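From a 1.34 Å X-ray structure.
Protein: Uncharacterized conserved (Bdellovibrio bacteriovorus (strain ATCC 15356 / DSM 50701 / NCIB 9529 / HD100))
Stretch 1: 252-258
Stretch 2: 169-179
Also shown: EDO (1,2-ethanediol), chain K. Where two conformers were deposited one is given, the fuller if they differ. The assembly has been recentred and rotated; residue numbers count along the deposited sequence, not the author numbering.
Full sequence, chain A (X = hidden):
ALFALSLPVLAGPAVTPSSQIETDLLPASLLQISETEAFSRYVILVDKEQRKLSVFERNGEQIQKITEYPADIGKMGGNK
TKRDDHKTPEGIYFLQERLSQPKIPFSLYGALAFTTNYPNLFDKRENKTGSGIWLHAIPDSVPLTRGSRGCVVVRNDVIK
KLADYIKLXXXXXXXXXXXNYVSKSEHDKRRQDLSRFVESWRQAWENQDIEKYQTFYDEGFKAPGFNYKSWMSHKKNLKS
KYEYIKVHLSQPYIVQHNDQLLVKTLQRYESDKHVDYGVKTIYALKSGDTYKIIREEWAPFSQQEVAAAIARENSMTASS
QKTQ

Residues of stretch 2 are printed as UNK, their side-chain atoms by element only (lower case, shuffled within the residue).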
# COMPACT_ATOMS: atom_id res chain seq x y z
N PRO A 252 -6.96 -10.81 -19.92
CA PRO A 252 -7.02 -9.88 -18.79
C PRO A 252 -8.34 -9.90 -18.04
O PRO A 252 -9.38 -10.33 -18.53
CB PRO A 252 -6.86 -8.52 -19.48
CG PRO A 252 -7.52 -8.72 -20.79
CD PRO A 252 -7.13 -10.12 -21.21
N TYR A 253 -8.27 -9.44 -16.78
CA TYR A 253 -9.45 -8.89 -16.11
C TYR A 253 -9.84 -7.63 -16.87
O TYR A 253 -8.98 -6.82 -17.23
CB TYR A 253 -9.14 -8.41 -14.68
CG TYR A 253 -8.95 -9.40 -13.55
CD1 TYR A 253 -10.02 -10.10 -12.99
CD2 TYR A 253 -7.71 -9.57 -12.96
CE1 TYR A 253 -9.83 -10.98 -11.92
CE2 TYR A 253 -7.52 -10.43 -11.92
CZ TYR A 253 -8.57 -11.11 -11.38
OH TYR A 253 -8.31 -11.97 -10.33
N ILE A 254 -11.14 -7.45 -17.07
CA ILE A 254 -11.67 -6.21 -17.65
C ILE A 254 -12.91 -5.83 -16.87
O ILE A 254 -13.88 -6.61 -16.82
CB ILE A 254 -12.02 -6.35 -19.14
CG1 ILE A 254 -10.81 -6.88 -19.91
CG2 ILE A 254 -12.48 -4.99 -19.70
CD1 ILE A 254 -11.10 -7.17 -21.40
N VAL A 255 -12.88 -4.66 -16.23
CA VAL A 255 -14.03 -4.09 -15.54
C VAL A 255 -14.25 -2.69 -16.09
O VAL A 255 -13.32 -1.88 -16.16
CB VAL A 255 -13.81 -4.04 -14.02
CG1 VAL A 255 -15.03 -3.46 -13.32
CG2 VAL A 255 -13.55 -5.44 -13.50
N GLN A 256 -15.50 -2.40 -16.46
CA GLN A 256 -15.86 -1.08 -16.97
C GLN A 256 -17.13 -0.65 -16.25
O GLN A 256 -18.19 -1.26 -16.45
CB GLN A 256 -16.09 -1.12 -18.48
CG GLN A 256 -15.90 0.24 -19.14
CD GLN A 256 -17.03 1.21 -18.85
OE1 GLN A 256 -16.84 2.23 -18.16
NE2 GLN A 256 -18.20 0.90 -19.38
N HIS A 257 -17.04 0.38 -15.43
CA HIS A 257 -18.17 0.86 -14.65
C HIS A 257 -18.12 2.38 -14.56
O HIS A 257 -17.07 2.95 -14.27
CB HIS A 257 -18.15 0.22 -13.25
CG HIS A 257 -19.31 0.63 -12.40
ND1 HIS A 257 -19.18 1.52 -11.35
CD2 HIS A 257 -20.61 0.28 -12.44
CE1 HIS A 257 -20.36 1.68 -10.78
NE2 HIS A 257 -21.25 0.96 -11.43
N ASN A 258 -19.27 3.03 -14.81
CA ASN A 258 -19.36 4.50 -14.78
C ASN A 258 -18.31 5.06 -15.74
O ASN A 258 -18.27 4.67 -16.91
CB ASN A 258 -19.28 5.03 -13.35
CG ASN A 258 -20.57 4.83 -12.57
OD1 ASN A 258 -21.63 4.64 -13.15
ND2 ASN A 258 -20.47 4.88 -11.24
N UNK A 169 -4.96 -10.33 -1.53
CA UNK A 169 -4.17 -9.60 -2.47
C UNK A 169 -4.61 -9.71 -3.91
O UNK A 169 -4.08 -8.98 -4.76
N UNK A 170 -5.58 -10.57 -4.21
CA UNK A 170 -5.92 -10.85 -5.61
C UNK A 170 -7.40 -10.75 -5.93
O UNK A 170 -7.76 -10.27 -7.00
o UNK A 170 -3.53 -11.01 -7.69
c UNK A 170 -3.04 -11.51 -6.65
c UNK A 170 -3.89 -12.42 -5.80
o UNK A 170 -1.87 -11.30 -6.28
c UNK A 170 -5.39 -12.23 -6.01
N UNK A 171 -8.28 -11.21 -5.05
CA UNK A 171 -9.70 -11.28 -5.42
C UNK A 171 -10.33 -9.89 -5.52
O UNK A 171 -10.35 -9.16 -4.52
c UNK A 171 -10.48 -12.15 -4.44
c UNK A 171 -11.98 -12.16 -4.77
o UNK A 171 -9.98 -13.49 -4.52
N UNK A 172 -10.90 -9.51 -6.66
CA UNK A 172 -11.61 -8.23 -6.74
C UNK A 172 -12.90 -8.25 -5.95
O UNK A 172 -13.59 -9.27 -5.85
c UNK A 172 -11.00 -9.02 -8.94
c UNK A 172 -10.76 -10.16 -7.98
c UNK A 172 -11.95 -8.10 -8.24
N UNK A 173 -13.25 -7.09 -5.40
CA UNK A 173 -14.60 -6.82 -4.93
C UNK A 173 -15.08 -5.56 -5.64
O UNK A 173 -14.43 -4.51 -5.59
c UNK A 173 -13.73 -5.64 -2.83
c UNK A 173 -16.37 -6.75 -1.49
c UNK A 173 -16.13 -6.49 -2.97
c UNK A 173 -14.69 -6.72 -3.40
N UNK A 174 -16.17 -5.70 -6.38
CA UNK A 174 -16.76 -4.61 -7.16
C UNK A 174 -17.96 -4.11 -6.37
O UNK A 174 -18.89 -4.88 -6.11
c UNK A 174 -16.14 -5.77 -9.40
c UNK A 174 -16.71 -6.16 -10.77
c UNK A 174 -17.21 -5.11 -8.52
c UNK A 174 -14.91 -4.89 -9.54
N UNK A 175 -17.92 -2.86 -5.96
CA UNK A 175 -18.93 -2.30 -5.06
C UNK A 175 -19.67 -1.23 -5.85
O UNK A 175 -19.16 -0.12 -6.05
c UNK A 175 -19.38 -1.13 -2.86
c UNK A 175 -16.67 -2.36 -1.85
c UNK A 175 -17.51 -2.85 -3.03
c UNK A 175 -18.29 -1.74 -3.78
N UNK A 176 -20.87 -1.55 -6.33
CA UNK A 176 -21.57 -0.70 -7.29
C UNK A 176 -22.93 -0.32 -6.71
O UNK A 176 -23.64 -1.18 -6.19
c UNK A 176 -20.44 -2.79 -10.28
c UNK A 176 -21.77 -1.43 -8.61
c UNK A 176 -18.13 -1.33 -9.81
c UNK A 176 -18.11 -2.36 -10.74
c UNK A 176 -19.26 -3.09 -10.98
c UNK A 176 -20.47 -1.76 -9.35
c UNK A 176 -19.31 -1.04 -9.11
N UNK A 177 -23.27 0.98 -6.81
CA UNK A 177 -24.59 1.43 -6.37
C UNK A 177 -25.68 0.74 -7.17
O UNK A 177 -26.75 0.40 -6.63
o UNK A 177 -23.10 3.15 -4.79
o UNK A 177 -23.97 4.99 -5.58
c UNK A 177 -24.72 2.95 -6.55
c UNK A 177 -23.87 3.75 -5.57
N UNK A 178 -25.44 0.52 -8.46
CA UNK A 178 -26.41 -0.09 -9.35
C UNK A 178 -25.68 -1.13 -10.18
O UNK A 178 -24.46 -1.02 -10.37
c UNK A 178 -27.54 3.24 -8.95
n UNK A 178 -29.10 1.71 -8.89
n UNK A 178 -28.62 3.69 -8.22
c UNK A 178 -27.85 2.00 -9.40
c UNK A 178 -27.05 1.02 -10.20
c UNK A 178 -29.54 2.75 -8.20
N UNK A 179 -26.39 -2.15 -10.64
CA UNK A 179 -25.83 -3.18 -11.52
C UNK A 179 -26.77 -3.35 -12.71
O UNK A 179 -27.96 -3.65 -12.52
c UNK A 179 -25.62 -4.52 -10.80
c UNK A 179 -24.62 -4.37 -9.68
c UNK A 179 -25.17 -5.60 -11.79
C1 EDO K . 2.41 -11.78 -8.65
O1 EDO K . 2.52 -13.12 -8.17
C2 EDO K . 0.94 -11.38 -8.62
O2 EDO K . 0.47 -11.42 -7.27
O HOH W 1 -23.45 2.20 -10.05

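Position 169 has no side-chain atoms, and its phi of 83° with psi of -8° would press a CB against the preceding carbonyl O: Gly-169. Position 170 carries three carbons, the third bearing two oxygens, so it is Glu-170. Its OE2 accepts a hydrogen bond from O2 of the ethanediol at 2.5 Å, while its backbone O lies 3.8 Å from Tyr-253 OH.

Position 171 shows one carbon carrying an oxygen and a carbon, pointing away from stretch 1; this is Thr-171. At 172, three carbons close a ring onto the backbone N, which defines Pro-172. Its CG sits 3.8 Å from Tyr-253 CE1, an apolar contact that needs no polar partner, and the tyrosine hydroxyl is satisfied elsewhere in the structure.

Position 173 has four carbons forked at the first, one arm two carbons long, and they are out of reach of stretch 1: Ile-173. Position 174 also has four carbons, but the fork comes at the second, and one terminal carbon approaches Val-255 CG1. That branching gives Leu-174, with CD2 4.0 Å from Val-255 CG1. Position 175 returns to the fork at the first carbon with one longer arm and points away; it is Ile-175.

At 176 one carbon leads to a six-carbon ring lying over the imidazole of His-257. With no oxygen on the ring, this is Phe-176. The two rings stack face to face, centroids 3.6 Å apart and planes at 10°, with CD1 3.4 Å from His-257 CE1. Val-255 CG1 meets the edge of the phenyl ring, 4.2 Å from CZ.

Position 177 has two carbons, the second with two oxygens, turned sideways and making no contact: Asp-177. Position 178 has one carbon and a five-membered ring of three carbons and two nitrogens, hence His-178. Its side chain makes no close contact with stretch 1, but its backbone N donates to water 1 at 3.1 Å, and that water also hydrogen-bonds His-257 NE2 at 2.9 Å. Position 179 is one carbon carrying two more, pointing away: Val-179.

The two strands run parallel, their directions 11° apart and their axes 10.2 Å apart at closest approach. No direct hydrogen bond joins the stretches; side chains fill the gap. Alternation sets the pattern: 253, 255 and 257 point toward 172, 174 and 176, pairing tyrosine with proline, valine with leucine and histidine with phenylalanine. The rule to read here is apolar packing in register, finished by a flat aromatic stack whose imidazole nitrogen is served by water.

Stretch 2 (169-179) GETPILIFDHV
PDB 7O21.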